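Local structure of D-hydantoinase (Ralstonia pickettii, 1NFG) at residues Asp186-Leu191 with Leu208-Arg213; His237-Glu242 with Phe285-Arg290; Glu134-Leu139 with Leu165-Lys170; His98-Ala103 with Ile123-Pro128. The protein probably catalyses the stereospecific hydrolysis of the cyclic amide bond of D-hydantoin derivatives, using two zinc ions in each subunit. One frame throughout, in Å; residues are numbered along the deposited sequence.

Contact 1: residues Asp186-Leu191 with Leu208-Arg213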
# COMPACT_ATOMS: atom_id res chain seq x y z
N ASP A 186 -24.61 -1.56 -9.29
CA ASP A 186 -24.60 -1.65 -10.74
C ASP A 186 -23.62 -2.72 -11.19
O ASP A 186 -23.94 -3.53 -12.06
CB ASP A 186 -24.26 -0.29 -11.33
CG ASP A 186 -25.24 0.77 -10.90
OD1 ASP A 186 -26.46 0.46 -10.86
OD2 ASP A 186 -24.81 1.91 -10.59
N ALA A 187 -22.43 -2.74 -10.59
CA ALA A 187 -21.45 -3.74 -10.97
C ALA A 187 -22.07 -5.11 -10.73
O ALA A 187 -21.98 -6.00 -11.57
CB ALA A 187 -20.18 -3.59 -10.15
N ALA A 188 -22.72 -5.29 -9.58
CA ALA A 188 -23.35 -6.56 -9.26
C ALA A 188 -24.42 -6.91 -10.30
O ALA A 188 -24.44 -8.01 -10.85
CB ALA A 188 -23.96 -6.52 -7.87
N ASP A 189 -25.33 -5.97 -10.57
CA ASP A 189 -26.38 -6.20 -11.54
C ASP A 189 -25.82 -6.68 -12.86
O ASP A 189 -26.31 -7.65 -13.44
CB ASP A 189 -27.21 -4.94 -11.76
CG ASP A 189 -28.11 -4.63 -10.59
OD1 ASP A 189 -28.62 -5.59 -9.97
OD2 ASP A 189 -28.31 -3.43 -10.29
N TYR A 190 -24.78 -5.99 -13.34
CA TYR A 190 -24.13 -6.35 -14.60
C TYR A 190 -23.73 -7.83 -14.60
O TYR A 190 -24.03 -8.56 -15.54
CB TYR A 190 -22.88 -5.49 -14.80
CG TYR A 190 -22.00 -5.93 -15.95
CD1 TYR A 190 -22.25 -5.52 -17.26
CD2 TYR A 190 -20.91 -6.78 -15.73
CE1 TYR A 190 -21.44 -5.93 -18.32
CE2 TYR A 190 -20.09 -7.20 -16.78
CZ TYR A 190 -20.36 -6.78 -18.07
OH TYR A 190 -19.56 -7.19 -19.11
N LEU A 191 -23.05 -8.25 -13.54
CA LEU A 191 -22.61 -9.64 -13.45
C LEU A 191 -23.76 -10.60 -13.22
O LEU A 191 -23.79 -11.69 -13.78
CB LEU A 191 -21.56 -9.79 -12.34
CG LEU A 191 -20.24 -9.05 -12.58
CD1 LEU A 191 -19.39 -9.07 -11.33
CD2 LEU A 191 -19.49 -9.70 -13.74
N LEU A 208 -20.33 -15.29 -7.09
CA LEU A 208 -19.54 -14.87 -8.25
C LEU A 208 -20.06 -13.58 -8.88
O LEU A 208 -19.29 -12.81 -9.46
CB LEU A 208 -19.51 -15.99 -9.29
CG LEU A 208 -19.02 -17.34 -8.75
CD1 LEU A 208 -19.05 -18.38 -9.86
CD2 LEU A 208 -17.62 -17.20 -8.18
N SER A 209 -21.37 -13.33 -8.76
CA SER A 209 -21.95 -12.13 -9.34
C SER A 209 -21.60 -10.88 -8.55
O SER A 209 -21.83 -9.75 -9.00
CB SER A 209 -23.48 -12.27 -9.46
OG SER A 209 -24.11 -12.38 -8.20
N ARG A 210 -21.04 -11.06 -7.36
CA ARG A 210 -20.64 -9.93 -6.54
C ARG A 210 -19.36 -10.24 -5.77
O ARG A 210 -19.35 -10.37 -4.54
CB ARG A 210 -21.79 -9.50 -5.61
CG ARG A 210 -22.57 -10.62 -4.97
CD ARG A 210 -24.03 -10.22 -4.75
NE ARG A 210 -24.18 -8.93 -4.08
CZ ARG A 210 -25.20 -8.10 -4.31
NH1 ARG A 210 -26.14 -8.42 -5.18
NH2 ARG A 210 -25.27 -6.93 -3.68
N PRO A 211 -18.24 -10.33 -6.50
CA PRO A 211 -16.91 -10.62 -5.97
C PRO A 211 -16.36 -9.47 -5.14
O PRO A 211 -16.87 -8.34 -5.19
CB PRO A 211 -16.09 -10.86 -7.24
CG PRO A 211 -16.69 -9.86 -8.17
CD PRO A 211 -18.17 -10.05 -7.95
N PRO A 212 -15.30 -9.73 -4.37
CA PRO A 212 -14.64 -8.75 -3.50
C PRO A 212 -14.50 -7.34 -4.06
O PRO A 212 -14.68 -6.36 -3.33
CB PRO A 212 -13.29 -9.40 -3.23
CG PRO A 212 -13.65 -10.85 -3.14
CD PRO A 212 -14.58 -11.02 -4.33
N ARG A 213 -14.19 -7.22 -5.35
CA ARG A 213 -14.02 -5.90 -5.94
C ARG A 213 -15.28 -5.06 -5.81
O ARG A 213 -15.21 -3.85 -5.57
CB ARG A 213 -13.65 -6.01 -7.41
CG ARG A 213 -12.99 -4.76 -7.95
CD ARG A 213 -11.54 -4.76 -7.55
NE ARG A 213 -11.21 -3.83 -6.48
CZ ARG A 213 -10.22 -4.03 -5.62
NH1 ARG A 213 -9.48 -5.13 -5.70
NH2 ARG A 213 -9.95 -3.12 -4.69
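One face of the Arg210 guanidinium carries the methyl group of Ala188, which sits offset toward the rim of the flat group and 3.9 Å from NH1, measured from its CB. CG of Arg210 lies between the backbone N and the carbonyl carbon (chi1 41°), and the chain bends again further out to pass beside helix 185-197. The polar end is held from elsewhere: NH2 makes a salt bridge to Glu183. Ala188 offers only a methyl, and its contact with the guanidinium is van der Waals.

The backbone just before Arg210 does the rest. Ser209 O faces the helix and receives a CA-H...O contact from Ala188 CA at 3.5 Å, with an angle of 151° at the hydrogen. The same oxygen lies 3.4 Å from Leu191 CB, one helical turn along, so two residues of the helix surface bracket a single carbonyl. Leu191 and Pro211 then reach toward each other tip to tip, CD1 of the leucine meeting CD of the proline at 3.7 Å. Ser209 OG, for its part, is bonded to the backbone oxygens of Tyr205 and His206.

Helix 185-197 also meets the second subunit, where Leu191 packs on Ile228 of that chain and Tyr190 OH is hydrogen-bonded to Asp169 of that chain. No conventional hydrogen bond joins the two segments. A single methyl, Ala188 CB, lies against one face of a guanidinium whose NH2 is paired with Glu183, and the Arg210 side chain comes within about 4 Å of those of Tyr153 and Thr286, both probably substrate-binding, as in related enzymes.

Contact 2: residues His237-Glu242 with Phe285-Arg290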
# COMPACT_ATOMS: atom_id res chain seq x y z
N HIS A 237 -20.76 -5.03 7.97
CA HIS A 237 -20.24 -6.26 7.41
C HIS A 237 -19.06 -6.19 6.43
O HIS A 237 -19.23 -6.40 5.23
CB HIS A 237 -21.37 -7.09 6.78
CG HIS A 237 -22.23 -6.34 5.81
ND1 HIS A 237 -21.70 -5.49 4.85
CD2 HIS A 237 -23.57 -6.33 5.62
CE1 HIS A 237 -22.69 -5.00 4.12
NE2 HIS A 237 -23.83 -5.49 4.56
N VAL A 238 -17.87 -5.88 6.94
CA VAL A 238 -16.66 -5.88 6.11
C VAL A 238 -16.39 -7.38 6.05
O VAL A 238 -16.25 -8.02 7.09
CB VAL A 238 -15.48 -5.20 6.81
CG1 VAL A 238 -14.21 -5.46 6.03
CG2 VAL A 238 -15.74 -3.70 6.91
N THR A 239 -16.31 -7.93 4.85
CA THR A 239 -16.16 -9.37 4.71
C THR A 239 -14.90 -9.96 4.09
O THR A 239 -14.72 -11.18 4.12
CB THR A 239 -17.34 -9.89 3.88
OG1 THR A 239 -17.12 -9.57 2.50
CG2 THR A 239 -18.63 -9.22 4.33
N CYS A 240 -14.02 -9.14 3.53
CA CYS A 240 -12.84 -9.70 2.89
C CYS A 240 -11.62 -8.81 2.98
O CYS A 240 -11.71 -7.64 3.36
CB CYS A 240 -13.15 -9.98 1.42
SG CYS A 240 -13.64 -8.49 0.51
N GLU A 241 -10.49 -9.37 2.59
CA GLU A 241 -9.22 -8.66 2.62
C GLU A 241 -9.21 -7.35 1.83
O GLU A 241 -8.72 -6.32 2.32
CB GLU A 241 -8.11 -9.59 2.13
CG GLU A 241 -6.77 -8.92 1.91
CD GLU A 241 -5.66 -9.93 1.65
OE1 GLU A 241 -5.95 -11.00 1.06
OE2 GLU A 241 -4.50 -9.65 2.03
N GLU A 242 -9.76 -7.37 0.62
CA GLU A 242 -9.76 -6.16 -0.20
C GLU A 242 -10.58 -5.01 0.35
O GLU A 242 -10.14 -3.86 0.31
CB GLU A 242 -10.17 -6.48 -1.65
CG GLU A 242 -10.98 -7.73 -1.82
CD GLU A 242 -10.14 -8.99 -1.88
OE1 GLU A 242 -9.35 -9.12 -2.84
OE2 GLU A 242 -10.29 -9.86 -0.99
N PHE A 285 -26.28 -14.97 1.45
CA PHE A 285 -26.38 -13.73 2.20
C PHE A 285 -25.45 -12.74 1.52
O PHE A 285 -24.62 -13.13 0.70
CB PHE A 285 -26.02 -13.92 3.67
CG PHE A 285 -24.82 -14.78 3.90
CD1 PHE A 285 -23.54 -14.29 3.64
CD2 PHE A 285 -24.96 -16.07 4.40
CE1 PHE A 285 -22.43 -15.09 3.86
CE2 PHE A 285 -23.85 -16.87 4.62
CZ PHE A 285 -22.59 -16.38 4.36
N THR A 286 -25.60 -11.46 1.86
CA THR A 286 -24.80 -10.42 1.23
C THR A 286 -24.09 -9.49 2.21
O THR A 286 -24.67 -9.08 3.21
CB THR A 286 -25.71 -9.58 0.31
OG1 THR A 286 -26.25 -10.42 -0.71
CG2 THR A 286 -24.94 -8.43 -0.32
N PRO A 287 -22.82 -9.15 1.93
CA PRO A 287 -22.06 -9.60 0.76
C PRO A 287 -21.87 -11.11 0.79
O PRO A 287 -22.13 -11.76 1.81
CB PRO A 287 -20.75 -8.84 0.89
CG PRO A 287 -21.21 -7.53 1.45
CD PRO A 287 -22.16 -7.98 2.54
N PRO A 288 -21.42 -11.71 -0.32
CA PRO A 288 -21.22 -13.16 -0.40
C PRO A 288 -20.16 -13.71 0.54
O PRO A 288 -19.23 -13.00 0.92
CB PRO A 288 -20.82 -13.38 -1.87
CG PRO A 288 -21.30 -12.16 -2.57
CD PRO A 288 -21.03 -11.06 -1.58
N ALA A 289 -20.30 -14.98 0.88
CA ALA A 289 -19.32 -15.66 1.72
C ALA A 289 -18.01 -15.62 0.94
O ALA A 289 -18.01 -15.84 -0.28
CB ALA A 289 -19.75 -17.09 1.96
N ARG A 290 -16.91 -15.36 1.62
CA ARG A 290 -15.61 -15.28 0.96
C ARG A 290 -14.79 -16.56 1.03
O ARG A 290 -15.30 -17.65 0.75
CB ARG A 290 -14.83 -14.11 1.56
CG ARG A 290 -15.59 -12.79 1.50
CD ARG A 290 -16.11 -12.52 0.10
NE ARG A 290 -16.58 -11.15 -0.06
CZ ARG A 290 -17.18 -10.68 -1.15
NH1 ARG A 290 -17.39 -11.48 -2.19
NH2 ARG A 290 -17.57 -9.42 -1.20
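His237, a ligand of one zinc ion in this TIM-barrel hydrolase, has Pro287 lying over one face of its imidazole. Pro287 CD stands over the centre of the ring, 3.4 Å from the centroid and 10° off the ring normal, a clear CH-pi contact. The peptide bond before Pro287 is cis, and the residue before it is Thr286, a substrate-binding residue by similarity, whose OG1 is hydrogen-bonded to Asn335. The loop thus brings together a metal ligand and the probable substrate pocket.

One step outward, Thr239 lies between Pro287 and Arg290. Its CG2 is 4.1 Å from Pro287 CB, while its hydroxyl accepts from Arg290: NE to OG1 is 3.1 Å, with a 151° angle at the hydrogen. Glu215 holds this pair from outside, its OE1 taking a salt bridge from Arg290 NH2 and a hydrogen bond with Thr239 OG1. Arg290 NH1 turns to the backbone oxygen of Arg210.

Cys240, the N-cap of helix 241-253, packs against the aliphatic start of the arginine, CB to Arg290 CG 3.7 Å. The threonine oxygen lies near the edge of the guanidinium, tilted 20° out of its plane.

Contact 3: residues Glu134-Leu139 with Leu165-Lys170; sequences EELEVL and LKTLDK
A salt-bridge network on the outer layer of the barrel joins Lys170, on helix 161-174, to Glu134 and Glu137 of segment 134-139, which runs on from helix 130-135. Lys170 NZ is gripped by two carboxylates at equal length: it donates to Glu134 OE2 at 2.7 Å and to Glu137 OE2 at 2.7 Å. Both glutamates cross the lysine at about a right angle, but they offer their oxygens differently. Glu134 OE2 is met from above its carboxylate plane, 39° out of it; Glu137 OE2 is met on the anti side, tilted 24° from its carboxylate plane.

Below the ammonium the lysine is plain hydrocarbon. Its chain turns once, at chi2 (-58°, placing CD), and runs extended beyond that. Leu136 CD1 rests against Lys170 CB at 3.8 Å, and more loosely against Thr167 CG2 at 4.4 Å. Phe147 touches both Leu136 and Thr167.

With two acidic partners close by, Lys170 would be expected to keep its positive charge. The result is a Glu-Lys-Glu salt-bridge network joining two neighbouring elements, helix 161-174 and segment 134-139, of the helical layer around the TIM barrel.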
# COMPACT_ATOMS: atom_id res chain seq x y z
N GLU A 134 -34.92 15.91 5.88
CA GLU A 134 -35.06 16.93 6.91
C GLU A 134 -35.47 16.28 8.24
O GLU A 134 -35.27 16.87 9.31
CB GLU A 134 -36.09 17.97 6.45
CG GLU A 134 -35.67 19.41 6.72
CD GLU A 134 -34.24 19.71 6.30
OE1 GLU A 134 -33.83 19.32 5.18
OE2 GLU A 134 -33.51 20.36 7.09
N GLU A 135 -36.02 15.07 8.18
CA GLU A 135 -36.42 14.36 9.39
C GLU A 135 -35.21 13.91 10.20
O GLU A 135 -35.30 13.67 11.40
CB GLU A 135 -37.27 13.12 9.05
CG GLU A 135 -38.71 13.38 8.66
CD GLU A 135 -39.51 12.09 8.53
OE1 GLU A 135 -39.98 11.55 9.57
OE2 GLU A 135 -39.67 11.60 7.39
N LEU A 136 -34.07 13.77 9.53
CA LEU A 136 -32.85 13.35 10.20
C LEU A 136 -32.46 14.38 11.25
O LEU A 136 -31.59 14.14 12.09
CB LEU A 136 -31.72 13.16 9.19
CG LEU A 136 -31.98 12.09 8.12
CD1 LEU A 136 -30.84 12.12 7.12
CD2 LEU A 136 -32.12 10.70 8.76
N GLU A 137 -33.10 15.54 11.20
CA GLU A 137 -32.83 16.61 12.16
C GLU A 137 -33.68 16.36 13.40
O GLU A 137 -33.49 17.00 14.43
CB GLU A 137 -33.19 17.97 11.55
CG GLU A 137 -32.33 18.37 10.37
CD GLU A 137 -31.29 19.41 10.73
OE1 GLU A 137 -30.86 19.46 11.90
OE2 GLU A 137 -30.89 20.19 9.84
N VAL A 138 -34.59 15.40 13.30
CA VAL A 138 -35.50 15.08 14.39
C VAL A 138 -35.25 13.75 15.09
O VAL A 138 -35.16 13.70 16.31
CB VAL A 138 -36.97 15.11 13.90
CG1 VAL A 138 -37.91 14.69 15.02
CG2 VAL A 138 -37.32 16.50 13.40
N LEU A 139 -35.16 12.67 14.32
CA LEU A 139 -34.94 11.34 14.89
C LEU A 139 -33.90 11.25 16.00
O LEU A 139 -34.11 10.56 17.00
CB LEU A 139 -34.60 10.33 13.78
CG LEU A 139 -35.79 9.50 13.28
CD1 LEU A 139 -36.85 10.42 12.71
CD2 LEU A 139 -35.33 8.51 12.23
N LEU A 165 -24.05 11.79 0.51
CA LEU A 165 -23.43 13.04 0.90
C LEU A 165 -24.41 13.88 1.73
O LEU A 165 -24.01 14.55 2.69
CB LEU A 165 -23.01 13.82 -0.35
CG LEU A 165 -21.70 13.36 -1.02
CD1 LEU A 165 -21.68 13.76 -2.49
CD2 LEU A 165 -20.53 13.97 -0.27
N LYS A 166 -25.69 13.85 1.37
CA LYS A 166 -26.70 14.61 2.10
C LYS A 166 -26.89 14.00 3.48
O LYS A 166 -27.06 14.71 4.47
CB LYS A 166 -28.03 14.65 1.34
CG LYS A 166 -28.06 15.74 0.28
CD LYS A 166 -29.43 15.90 -0.39
CE LYS A 166 -29.71 14.82 -1.41
NZ LYS A 166 -30.84 15.21 -2.29
N THR A 167 -26.87 12.66 3.52
CA THR A 167 -27.02 11.94 4.78
C THR A 167 -25.80 12.20 5.66
O THR A 167 -25.94 12.48 6.85
CB THR A 167 -27.15 10.43 4.54
OG1 THR A 167 -28.27 10.18 3.69
CG2 THR A 167 -27.36 9.69 5.85
N LEU A 168 -24.60 12.11 5.08
CA LEU A 168 -23.38 12.35 5.84
C LEU A 168 -23.43 13.76 6.42
O LEU A 168 -23.04 14.00 7.56
CB LEU A 168 -22.12 12.23 4.95
CG LEU A 168 -21.25 10.97 4.88
CD1 LEU A 168 -21.49 10.08 6.09
CD2 LEU A 168 -21.54 10.21 3.61
N ASP A 169 -23.94 14.69 5.62
CA ASP A 169 -24.03 16.08 6.05
C ASP A 169 -25.02 16.28 7.21
O ASP A 169 -24.72 17.01 8.16
CB ASP A 169 -24.41 16.96 4.86
CG ASP A 169 -24.34 18.43 5.19
OD1 ASP A 169 -25.33 18.95 5.75
OD2 ASP A 169 -23.30 19.06 4.89
N LYS A 170 -26.18 15.63 7.14
CA LYS A 170 -27.18 15.74 8.20
C LYS A 170 -26.67 15.10 9.49
O LYS A 170 -26.93 15.61 10.59
CB LYS A 170 -28.48 15.06 7.77
CG LYS A 170 -29.38 15.91 6.88
CD LYS A 170 -29.75 17.21 7.57
CE LYS A 170 -30.75 18.01 6.76
NZ LYS A 170 -30.96 19.38 7.31

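Contact 4: residues His98-Ala103 with Ile123-Pro128; sequences HSLAEA and IIVLDP
Leu100 and Ile123 meet inside a beta-alpha-beta unit of the TIM barrel, where helix 100-111 covers strand 118-124 on its way from strand 85-93. The apolar contacts come first. Leu100 CD2 lies 4.0 Å from Ile123 CG1, the two side chains crossing at about a right angle; CG1 of the isoleucine is anti to the backbone N (chi1 -175°), which directs that branch to the leucine. The same leucine methyl reaches Val125 CG2 at 4.4 Å, and Ala103 CB, a turn further along the helix, approaches Ile123 CD1 at 4.5 Å. Val132 and Leu136 also touch Leu100, so this leucine is enclosed between helix, strand and the following segment. Ile124 carries the end of its side chain away from the helix, to about 5 Å from that of the zinc ligand His59.

Hydrogen bonds within 98-103 shape the start of the helix. Ser99 is the N-cap, and its OG accepts from Glu102 N at 2.9 Å. Glu102 also takes a bond through its side chain: His98 ND1 donates to OE2 at 3.1 Å, with an angle of 165° at the hydrogen. OE2 lies in the imidazole plane, while the N-H meets it on the syn side, 33° out of the carboxylate plane. Glu135, through its two carboxylate oxygens, accepts from the backbone N-H groups of Leu100 and Ala101.

The polar link between the segments runs through a single water. Asp127 OD2, which also accepts from Gly97 N, is bridged to the loop by this water, which donates to it at 2.6 Å and to His98 O at 2.9 Å.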
# COMPACT_ATOMS: atom_id res chain seq x y z
N HIS A 98 -43.18 6.93 2.18
CA HIS A 98 -43.61 7.24 3.54
C HIS A 98 -42.50 7.94 4.33
O HIS A 98 -41.34 7.96 3.91
CB HIS A 98 -44.08 5.95 4.23
CG HIS A 98 -45.33 5.37 3.64
ND1 HIS A 98 -46.57 5.92 3.85
CD2 HIS A 98 -45.51 4.32 2.80
CE1 HIS A 98 -47.48 5.22 3.17
NE2 HIS A 98 -46.86 4.25 2.52
N SER A 99 -42.86 8.53 5.47
CA SER A 99 -41.90 9.25 6.31
C SER A 99 -41.08 8.34 7.22
O SER A 99 -41.35 7.14 7.34
CB SER A 99 -42.64 10.26 7.18
OG SER A 99 -43.47 9.59 8.12
N LEU A 100 -40.08 8.93 7.87
CA LEU A 100 -39.25 8.17 8.79
C LEU A 100 -40.10 7.91 10.03
O LEU A 100 -40.14 6.79 10.55
CB LEU A 100 -37.96 8.94 9.13
CG LEU A 100 -37.06 9.18 7.92
CD1 LEU A 100 -35.76 9.82 8.36
CD2 LEU A 100 -36.79 7.87 7.20
N ALA A 101 -40.78 8.95 10.49
CA ALA A 101 -41.65 8.83 11.65
C ALA A 101 -42.63 7.67 11.42
O ALA A 101 -42.78 6.80 12.30
CB ALA A 101 -42.41 10.12 11.87
N GLU A 102 -43.28 7.64 10.25
CA GLU A 102 -44.23 6.57 9.93
C GLU A 102 -43.53 5.22 10.17
O GLU A 102 -44.14 4.27 10.66
CB GLU A 102 -44.72 6.65 8.45
CG GLU A 102 -45.82 7.71 8.09
CD GLU A 102 -46.58 7.39 6.76
OE1 GLU A 102 -47.06 6.24 6.65
OE2 GLU A 102 -46.70 8.25 5.85
N ALA A 103 -42.24 5.17 9.83
CA ALA A 103 -41.43 3.95 9.97
C ALA A 103 -41.16 3.60 11.43
O ALA A 103 -41.29 2.44 11.84
CB ALA A 103 -40.11 4.11 9.22
N ILE A 123 -31.99 3.88 11.68
CA ILE A 123 -33.00 4.25 10.71
C ILE A 123 -32.47 4.10 9.28
O ILE A 123 -31.45 4.71 8.92
CB ILE A 123 -33.51 5.69 10.94
CG1 ILE A 123 -34.65 6.00 9.96
CG2 ILE A 123 -32.36 6.68 10.80
CD1 ILE A 123 -35.77 4.95 9.98
N ILE A 124 -33.14 3.28 8.48
CA ILE A 124 -32.75 3.09 7.09
C ILE A 124 -33.46 4.11 6.21
O ILE A 124 -34.68 4.23 6.25
CB ILE A 124 -33.15 1.71 6.54
CG1 ILE A 124 -32.34 0.61 7.22
CG2 ILE A 124 -32.93 1.68 5.04
CD1 ILE A 124 -32.58 -0.76 6.63
N VAL A 125 -32.68 4.86 5.44
CA VAL A 125 -33.23 5.86 4.54
C VAL A 125 -33.10 5.36 3.10
O VAL A 125 -32.02 5.39 2.53
CB VAL A 125 -32.48 7.18 4.68
CG1 VAL A 125 -33.08 8.22 3.74
CG2 VAL A 125 -32.54 7.66 6.11
N LEU A 126 -34.20 4.88 2.52
CA LEU A 126 -34.17 4.40 1.15
C LEU A 126 -35.03 5.23 0.18
O LEU A 126 -35.22 4.86 -0.98
CB LEU A 126 -34.58 2.92 1.10
CG LEU A 126 -35.79 2.46 1.90
CD1 LEU A 126 -37.07 3.10 1.38
CD2 LEU A 126 -35.87 0.94 1.81
N ASP A 127 -35.55 6.36 0.65
CA ASP A 127 -36.36 7.25 -0.17
C ASP A 127 -36.07 8.67 0.32
O ASP A 127 -36.90 9.31 0.96
CB ASP A 127 -37.85 6.91 -0.01
CG ASP A 127 -38.74 7.76 -0.91
OD1 ASP A 127 -38.27 8.20 -1.98
OD2 ASP A 127 -39.92 7.98 -0.56
N PRO A 128 -34.86 9.17 -0.01
CA PRO A 128 -34.29 10.47 0.32
C PRO A 128 -35.05 11.72 -0.11
O PRO A 128 -34.49 12.59 -0.76
CB PRO A 128 -32.91 10.41 -0.32
CG PRO A 128 -33.18 9.63 -1.54
CD PRO A 128 -34.03 8.50 -1.03
O HOH W 1 -41.12 9.35 1.35

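Overall arrangement
Along the chain the order is contact 4, contact 3, contact 1, contact 2, each closing before the next opens, all within one TIM-barrel hydrolase domain. They fall into two clusters. Contacts 3 and 4, centres 11 Å apart, are joined where Glu135 accepts from the backbone at the start of helix 100-111 and Leu139 packs on Ile123. Contacts 1 and 2, centres 12 Å apart, touch through Arg210, Arg290, Pro212 and Glu242, with helix 212-229 leading from one toward the other. The clusters lie 27 to 30 Å apart, centre to centre. Contact 1 adjoins contact 2, which holds a zinc ligand, and the second subunit; contact 3 meets that subunit too, away from the active site.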